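Local coordinates for type II restriction enzyme MspI (Moraxella sp., PDB 1SA3), which recognises the double-stranded DNA sequence 5'-CCGG-3' and cleaves it after the first cytosine, leaving fragments with terminal 5'-phosphates, at residues D132-C137 with E146-I151; R152-D157 with K256-K261. One frame throughout, in Å; residues are numbered along the deposited sequence.

Overall arrangement
Both contacts draw on helix 146-157: contact 1 packs its first half (146-151) against the start of helix 133-140, and contact 2 packs its second half (152-157) against the strand 258-261 and the residues leading into it. Their centres lie 9 Å apart. The join between them is both polar and apolar: Gln155 OE1 lies 2.7 Å from Val133 N and Gln155 NE2 2.8 Å from Asp132 OD1, while Ile151 CG2 packs at 3.6 Å on Met258 SD. Contact 2 includes side chains that bind the DNA (Lys257, Gln259, Lys261), whereas contact 1 stays about 7 Å from the nucleic acid at its nearest atom. The sodium site, Glu35, Asp84 and Asp99, involves neither contact.

Contact 1: residues D132-C137 with E146-I151; sequences DVETIC and ELKELI
Two consecutive helices joined by a short loop form a helical hairpin: segments 133-137 and 146-151 approach to 10.3 Å between axes, their N-to-C directions 140° apart and so roughly antiparallel, and the polar groups between them are largely paired. At the N-cap of the first helix, Asp132 OD2 accepts from Glu134 N at 3.1 Å, the donor lying well above the carboxylate plane, while OD1 is taken by Gln155. Lys148 leaves its helix with CG anti to the backbone N (chi1 174°) and bends at chi3, so that it crosses Glu134 at about a right angle. Its NZ donates to Glu134 OE1 at 3.1 Å, on the syn lone pair of that oxygen; Asp144 holds the same ammonium more strongly. Glu134 OE2 pairs with Arg152, so each carboxylate oxygen has a cationic partner, which would favour the ionised acid. Before the salt-bridged end, the lysine's methylenes lie against Cys137, with CE 3.9 Å from Cys137 CB. Val133 CG2, anti to its own backbone N, meets Ile151 CG2 at 3.6 Å as the two side chains cross obliquely. Around this hairpin, Leu147 and Leu150 pack on helix 165-175, and Ile136 on helix 179-188 and strand 258-261.

Contact 2: residues R152-D157 with K256-K261; sequences RKHQND and KKMQFK. With nucleotides of chain A.
Arg152, on the helix face turned away from the strand, has its guanidinium NE paired with Glu149. Lys153 and Asp157 form a salt bridge one helical turn apart, on the syn lone pair of Asp157 OD2. His154 comes nearer: with CG anti to its backbone N it crosses Met258 at about a right angle, its ND1 4.0 Å from Met258 CE, and its ring meets Trp247 edge-to-face. Gln155 is central. With CG anti to the backbone N, its extended side chain runs between Lys256 and Met258: CB lies on Met258 CG, CG and CD lie along the Lys256 carbonyl, and OE1 is 3.4 Å from Met258 CG. The amide itself bonds to Val133 and Asp132. A water lies 2.7 Å from the backbone Gln155 O and 2.9 Å from Lys257 O, close enough to link the two carbonyls. At Asn156 the carbonyl oxygen rests on the aliphatic part of Lys256, whose CD lies 3.7 Å from Asn156 O after a bend at chi2.

The strand also faces the DNA. Gln259 NE2 donates to DG6 O6 of chain A at 2.7 Å and 165°, and Lys261 NZ to DG7 O6 of chain A at 2.8 Å. Lys261 NZ donates to Gln259 OE1 as well, which would help fix which way the amide faces. Lys257 NZ grips DC3 OP2 of chain A at 3.0 Å and is also paired with Glu130. Helix and strand thus meet mainly by van der Waals touches of carbons on amide and carbonyl oxygens, while two strand side chains reach O6 on the major-groove edges of successive guanines, consistent with direct reading of the GG half of CCGG.

Contact 1: residues D132-C137 with E146-I151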
loop_
_atom_site.group_PDB
_atom_site.type_symbol
_atom_site.label_atom_id
_atom_site.label_comp_id
_atom_site.label_asym_id
_atom_site.label_seq_id
_atom_site.Cartn_x
_atom_site.Cartn_y
_atom_site.Cartn_z
ATOM N N ASP E 132 11.719 13.254 -1.398
ATOM C CA ASP E 132 12.988 13.871 -1.727
ATOM C C ASP E 132 14.017 12.988 -1.021
ATOM O O ASP E 132 13.724 12.397 0.017
ATOM C CB ASP E 132 13.081 15.285 -1.164
ATOM C CG ASP E 132 14.446 15.885 -1.376
ATOM O OD1 ASP E 132 14.784 16.181 -2.541
ATOM O OD2 ASP E 132 15.191 16.037 -0.382
ATOM N N VAL E 133 15.219 12.906 -1.577
ATOM C CA VAL E 133 16.272 12.088 -0.999
ATOM C C VAL E 133 16.521 12.352 0.488
ATOM O O VAL E 133 16.687 11.417 1.264
ATOM C CB VAL E 133 17.595 12.291 -1.781
ATOM C CG1 VAL E 133 18.029 13.751 -1.689
ATOM C CG2 VAL E 133 18.676 11.369 -1.239
ATOM N N GLU E 134 16.545 13.615 0.898
ATOM C CA GLU E 134 16.815 13.935 2.305
ATOM C C GLU E 134 15.741 13.381 3.242
ATOM O O GLU E 134 16.029 12.967 4.369
ATOM C CB GLU E 134 16.930 15.452 2.487
ATOM C CG GLU E 134 18.105 16.104 1.749
ATOM C CD GLU E 134 19.462 15.702 2.311
ATOM O OE1 GLU E 134 19.514 15.149 3.431
ATOM O OE2 GLU E 134 20.482 15.946 1.634
ATOM N N THR E 135 14.501 13.376 2.772
ATOM C CA THR E 135 13.390 12.875 3.565
ATOM C C THR E 135 13.554 11.373 3.782
ATOM O O THR E 135 13.351 10.866 4.888
ATOM C CB THR E 135 12.063 13.161 2.854
ATOM O OG1 THR E 135 11.978 14.564 2.588
ATOM C CG2 THR E 135 10.874 12.743 3.714
ATOM N N ILE E 136 13.924 10.663 2.721
ATOM C CA ILE E 136 14.131 9.219 2.796
ATOM C C ILE E 136 15.275 8.888 3.762
ATOM O O ILE E 136 15.133 8.061 4.670
ATOM C CB ILE E 136 14.508 8.647 1.419
ATOM C CG1 ILE E 136 13.403 8.955 0.409
ATOM C CG2 ILE E 136 14.764 7.157 1.535
ATOM C CD1 ILE E 136 13.781 8.665 -1.032
ATOM N N CYS E 137 16.417 9.532 3.549
ATOM C CA CYS E 137 17.581 9.288 4.384
ATOM C C CYS E 137 17.273 9.562 5.851
ATOM O O CYS E 137 17.690 8.808 6.726
ATOM C CB CYS E 137 18.762 10.139 3.892
ATOM S SG CYS E 137 19.437 9.541 2.309
ATOM N N GLU E 146 28.553 8.508 0.732
ATOM C CA GLU E 146 28.450 7.903 -0.589
ATOM C C GLU E 146 27.057 7.347 -0.870
ATOM O O GLU E 146 26.542 7.487 -1.979
ATOM C CB GLU E 146 29.495 6.794 -0.732
ATOM C CG GLU E 146 29.415 6.020 -2.035
ATOM C CD GLU E 146 30.553 5.031 -2.196
ATOM O OE1 GLU E 146 30.804 4.244 -1.260
ATOM O OE2 GLU E 146 31.196 5.036 -3.265
ATOM N N LEU E 147 26.450 6.719 0.132
ATOM C CA LEU E 147 25.119 6.151 -0.036
ATOM C C LEU E 147 24.131 7.265 -0.352
ATOM O O LEU E 147 23.413 7.193 -1.347
ATOM C CB LEU E 147 24.681 5.404 1.228
ATOM C CG LEU E 147 23.265 4.800 1.204
ATOM C CD1 LEU E 147 23.034 4.036 -0.093
ATOM C CD2 LEU E 147 23.092 3.880 2.402
ATOM N N LYS E 148 24.095 8.302 0.479
ATOM C CA LYS E 148 23.167 9.399 0.225
ATOM C C LYS E 148 23.373 10.014 -1.161
ATOM O O LYS E 148 22.409 10.293 -1.868
ATOM C CB LYS E 148 23.294 10.499 1.285
ATOM C CG LYS E 148 22.441 11.740 0.968
ATOM C CD LYS E 148 22.511 12.814 2.045
ATOM C CE LYS E 148 21.919 12.329 3.364
ATOM N NZ LYS E 148 21.852 13.415 4.379
ATOM N N GLU E 149 24.625 10.224 -1.553
ATOM C CA GLU E 149 24.902 10.818 -2.857
ATOM C C GLU E 149 24.505 9.953 -4.049
ATOM O O GLU E 149 24.096 10.486 -5.078
ATOM C CB GLU E 149 26.377 11.211 -2.967
ATOM C CG GLU E 149 26.767 12.343 -2.034
ATOM C CD GLU E 149 25.824 13.534 -2.116
ATOM O OE1 GLU E 149 25.499 13.964 -3.242
ATOM O OE2 GLU E 149 25.413 14.055 -1.057
ATOM N N LEU E 150 24.616 8.632 -3.930
ATOM C CA LEU E 150 24.232 7.761 -5.037
ATOM C C LEU E 150 22.709 7.825 -5.166
ATOM O O LEU E 150 22.161 7.849 -6.275
ATOM C CB LEU E 150 24.705 6.323 -4.785
ATOM C CG LEU E 150 26.222 6.105 -4.937
ATOM C CD1 LEU E 150 26.622 4.738 -4.391
ATOM C CD2 LEU E 150 26.611 6.226 -6.405
ATOM N N ILE E 151 22.025 7.869 -4.027
ATOM C CA ILE E 151 20.575 7.979 -4.061
ATOM C C ILE E 151 20.223 9.334 -4.679
ATOM O O ILE E 151 19.327 9.427 -5.522
ATOM C CB ILE E 151 19.955 7.876 -2.650
ATOM C CG1 ILE E 151 20.227 6.483 -2.073
ATOM C CG2 ILE E 151 18.442 8.142 -2.728
ATOM C CD1 ILE E 151 19.814 6.312 -0.610
#

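Contact 2: residues R152-D157 with K256-K261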
loop_
_atom_site.group_PDB
_atom_site.type_symbol
_atom_site.label_atom_id
_atom_site.label_comp_id
_atom_site.label_asym_id
_atom_site.label_seq_id
_atom_site.Cartn_x
_atom_site.Cartn_y
_atom_site.Cartn_z
ATOM N N ARG E 152 20.933 10.385 -4.268
ATOM C CA ARG E 152 20.673 11.720 -4.800
ATOM C C ARG E 152 20.932 11.766 -6.302
ATOM O O ARG E 152 20.240 12.476 -7.027
ATOM C CB ARG E 152 21.552 12.774 -4.111
ATOM C CG ARG E 152 21.113 14.214 -4.382
ATOM C CD ARG E 152 22.223 15.232 -4.116
ATOM N NE ARG E 152 22.781 15.136 -2.771
ATOM C CZ ARG E 152 22.127 15.423 -1.647
ATOM N NH1 ARG E 152 20.869 15.834 -1.682
ATOM N NH2 ARG E 152 22.742 15.307 -0.478
ATOM N N LYS E 153 21.937 11.027 -6.766
ATOM C CA LYS E 153 22.255 10.999 -8.188
ATOM C C LYS E 153 21.062 10.431 -8.945
ATOM O O LYS E 153 20.703 10.924 -10.014
ATOM C CB LYS E 153 23.481 10.127 -8.467
ATOM C CG LYS E 153 23.808 10.011 -9.956
ATOM C CD LYS E 153 25.047 9.159 -10.211
ATOM C CE LYS E 153 25.339 9.024 -11.705
ATOM N NZ LYS E 153 25.480 10.355 -12.379
ATOM N N HIS E 154 20.461 9.387 -8.382
ATOM C CA HIS E 154 19.300 8.750 -8.994
ATOM C C HIS E 154 18.166 9.773 -9.062
ATOM O O HIS E 154 17.480 9.894 -10.078
ATOM C CB HIS E 154 18.867 7.545 -8.162
ATOM C CG HIS E 154 18.017 6.565 -8.912
ATOM N ND1 HIS E 154 16.769 6.883 -9.399
ATOM C CD2 HIS E 154 18.249 5.281 -9.274
ATOM C CE1 HIS E 154 16.268 5.837 -10.031
ATOM N NE2 HIS E 154 17.146 4.851 -9.969
ATOM N N GLN E 155 17.972 10.513 -7.974
ATOM C CA GLN E 155 16.924 11.522 -7.943
ATOM C C GLN E 155 17.174 12.574 -9.015
ATOM O O GLN E 155 16.277 12.908 -9.790
ATOM C CB GLN E 155 16.861 12.184 -6.564
ATOM C CG GLN E 155 15.965 13.422 -6.486
ATOM C CD GLN E 155 15.689 13.854 -5.045
ATOM O OE1 GLN E 155 15.033 13.136 -4.283
ATOM N NE2 GLN E 155 16.193 15.025 -4.667
ATOM N N ASN E 156 18.396 13.089 -9.080
ATOM C CA ASN E 156 18.702 14.111 -10.072
ATOM C C ASN E 156 18.620 13.660 -11.520
ATOM O O ASN E 156 18.193 14.428 -12.378
ATOM C CB ASN E 156 20.085 14.714 -9.808
ATOM C CG ASN E 156 20.081 15.657 -8.628
ATOM O OD1 ASN E 156 19.127 16.414 -8.429
ATOM N ND2 ASN E 156 21.149 15.627 -7.842
ATOM N N ASP E 157 19.035 12.427 -11.799
ATOM C CA ASP E 157 19.007 11.907 -13.160
ATOM C C ASP E 157 17.619 11.400 -13.557
ATOM O O ASP E 157 17.311 11.275 -14.741
ATOM C CB ASP E 157 20.023 10.765 -13.322
ATOM C CG ASP E 157 21.468 11.237 -13.223
ATOM O OD1 ASP E 157 21.714 12.456 -13.293
ATOM O OD2 ASP E 157 22.363 10.378 -13.092
ATOM N N LYS E 256 13.505 17.958 -8.783
ATOM C CA LYS E 256 13.813 16.564 -9.068
ATOM C C LYS E 256 13.324 15.835 -7.821
ATOM O O LYS E 256 13.589 16.275 -6.703
ATOM C CB LYS E 256 15.317 16.379 -9.234
ATOM C CG LYS E 256 15.896 17.144 -10.403
ATOM C CD LYS E 256 15.308 16.665 -11.723
ATOM C CE LYS E 256 15.979 17.366 -12.893
ATOM N NZ LYS E 256 15.440 16.925 -14.199
ATOM N N LYS E 257 12.603 14.735 -8.001
ATOM C CA LYS E 257 12.063 14.022 -6.852
ATOM C C LYS E 257 11.882 12.540 -7.157
ATOM O O LYS E 257 11.534 12.154 -8.273
ATOM C CB LYS E 257 10.735 14.670 -6.453
ATOM C CG LYS E 257 10.103 14.150 -5.165
ATOM C CD LYS E 257 8.860 14.961 -4.814
ATOM C CE LYS E 257 8.193 14.464 -3.535
ATOM N NZ LYS E 257 6.880 15.146 -3.301
ATOM N N MET E 258 12.103 11.699 -6.161
ATOM C CA MET E 258 11.979 10.264 -6.376
ATOM C C MET E 258 10.567 9.700 -6.194
ATOM O O MET E 258 9.769 10.227 -5.423
ATOM C CB MET E 258 12.924 9.519 -5.441
ATOM C CG MET E 258 14.356 10.013 -5.506
ATOM S SD MET E 258 15.430 9.011 -4.483
ATOM C CE MET E 258 15.799 7.679 -5.647
ATOM N N GLN E 259 10.282 8.627 -6.923
ATOM C CA GLN E 259 9.008 7.925 -6.821
ATOM C C GLN E 259 9.332 6.447 -6.723
ATOM O O GLN E 259 10.273 5.967 -7.360
ATOM C CB GLN E 259 8.125 8.136 -8.047
ATOM C CG GLN E 259 6.716 7.568 -7.843
ATOM C CD GLN E 259 5.937 7.421 -9.149
ATOM O OE1 GLN E 259 6.364 6.706 -10.055
ATOM N NE2 GLN E 259 4.788 8.087 -9.241
ATOM N N PHE E 260 8.560 5.731 -5.916
ATOM C CA PHE E 260 8.759 4.299 -5.761
ATOM C C PHE E 260 7.480 3.554 -6.068
ATOM O O PHE E 260 6.396 3.965 -5.650
ATOM C CB PHE E 260 9.216 3.967 -4.338
ATOM C CG PHE E 260 10.481 4.657 -3.952
ATOM C CD1 PHE E 260 10.445 5.911 -3.349
ATOM C CD2 PHE E 260 11.712 4.093 -4.269
ATOM C CE1 PHE E 260 11.632 6.600 -3.072
ATOM C CE2 PHE E 260 12.899 4.773 -3.996
ATOM C CZ PHE E 260 12.858 6.023 -3.401
ATOM N N LYS E 261 7.615 2.470 -6.824
ATOM C CA LYS E 261 6.478 1.634 -7.160
ATOM C C LYS E 261 6.707 0.325 -6.432
ATOM O O LYS E 261 7.849 -0.110 -6.270
ATOM C CB LYS E 261 6.384 1.410 -8.673
ATOM C CG LYS E 261 6.242 2.712 -9.483
ATOM C CD LYS E 261 5.740 2.437 -10.896
ATOM C CE LYS E 261 5.803 3.673 -11.787
ATOM N NZ LYS E 261 4.883 4.801 -11.412
ATOM P P DG A 6 -4.462 4.321 -6.878
ATOM O OP1 DG A 6 -5.542 3.397 -6.440
ATOM O OP2 DG A 6 -3.054 4.048 -6.468
ATOM O "O5'" DG A 6 -4.476 4.476 -8.458
ATOM C "C5'" DG A 6 -3.376 4.049 -9.252
ATOM C "C4'" DG A 6 -3.549 4.544 -10.666
ATOM O "O4'" DG A 6 -3.020 5.895 -10.686
ATOM C "C3'" DG A 6 -2.711 3.762 -11.672
ATOM O "O3'" DG A 6 -3.455 2.863 -12.473
ATOM C "C2'" DG A 6 -2.084 4.811 -12.569
ATOM C "C1'" DG A 6 -2.244 6.139 -11.851
ATOM N N9 DG A 6 -0.894 6.518 -11.437
ATOM C C8 DG A 6 -0.315 6.358 -10.198
ATOM N N7 DG A 6 0.966 6.644 -10.190
ATOM C C5 DG A 6 1.236 7.052 -11.490
ATOM C C6 DG A 6 2.461 7.479 -12.092
ATOM O O6 DG A 6 3.585 7.568 -11.576
ATOM N N1 DG A 6 2.285 7.807 -13.436
ATOM C C2 DG A 6 1.087 7.726 -14.121
ATOM N N2 DG A 6 1.115 8.077 -15.425
ATOM N N3 DG A 6 -0.054 7.328 -13.572
ATOM C C4 DG A 6 0.092 7.009 -12.266
ATOM P P DG A 7 -2.684 1.636 -13.163
ATOM O OP1 DG A 7 -3.718 0.651 -13.549
ATOM O OP2 DG A 7 -1.539 1.209 -12.322
ATOM O "O5'" DG A 7 -2.081 2.296 -14.473
ATOM C "C5'" DG A 7 -2.907 3.102 -15.305
ATOM C "C4'" DG A 7 -2.158 3.494 -16.554
ATOM O "O4'" DG A 7 -1.094 4.414 -16.203
ATOM C "C3'" DG A 7 -1.498 2.316 -17.269
ATOM O "O3'" DG A 7 -1.654 2.447 -18.679
ATOM C "C2'" DG A 7 -0.034 2.447 -16.897
ATOM C "C1'" DG A 7 0.129 3.952 -16.747
ATOM N N9 DG A 7 1.204 4.313 -15.829
ATOM C C8 DG A 7 1.239 4.117 -14.469
ATOM N N7 DG A 7 2.373 4.475 -13.930
ATOM C C5 DG A 7 3.127 4.952 -14.993
ATOM C C6 DG A 7 4.456 5.472 -15.031
ATOM O O6 DG A 7 5.260 5.619 -14.095
ATOM N N1 DG A 7 4.825 5.836 -16.325
ATOM C C2 DG A 7 4.024 5.717 -17.441
ATOM N N2 DG A 7 4.556 6.124 -18.602
ATOM N N3 DG A 7 2.794 5.236 -17.419
ATOM C C4 DG A 7 2.413 4.873 -16.173
ATOM P P DC A 3 5.643 18.522 -2.530
ATOM O OP1 DC A 3 6.063 18.586 -1.112
ATOM O OP2 DC A 3 6.623 18.129 -3.572
ATOM O "O5'" DC A 3 4.391 17.549 -2.607
ATOM C "C5'" DC A 3 3.238 17.837 -1.827
ATOM C "C4'" DC A 3 2.149 16.828 -2.096
ATOM O "O4'" DC A 3 1.512 17.100 -3.367
ATOM C "C3'" DC A 3 2.587 15.363 -2.121
ATOM O "O3'" DC A 3 1.724 14.640 -1.250
ATOM C "C2'" DC A 3 2.422 14.958 -3.583
ATOM C "C1'" DC A 3 1.325 15.897 -4.088
ATOM N N1 DC A 3 1.373 16.244 -5.525
ATOM C C2 DC A 3 0.197 16.141 -6.302
ATOM O O2 DC A 3 -0.841 15.717 -5.777
ATOM N N3 DC A 3 0.231 16.511 -7.603
ATOM C C4 DC A 3 1.367 16.962 -8.138
ATOM N N4 DC A 3 1.352 17.322 -9.422
ATOM C C5 DC A 3 2.575 17.061 -7.380
ATOM C C6 DC A 3 2.533 16.689 -6.094
HETATM O O HOH W 1 14.000 11.433 -9.690
#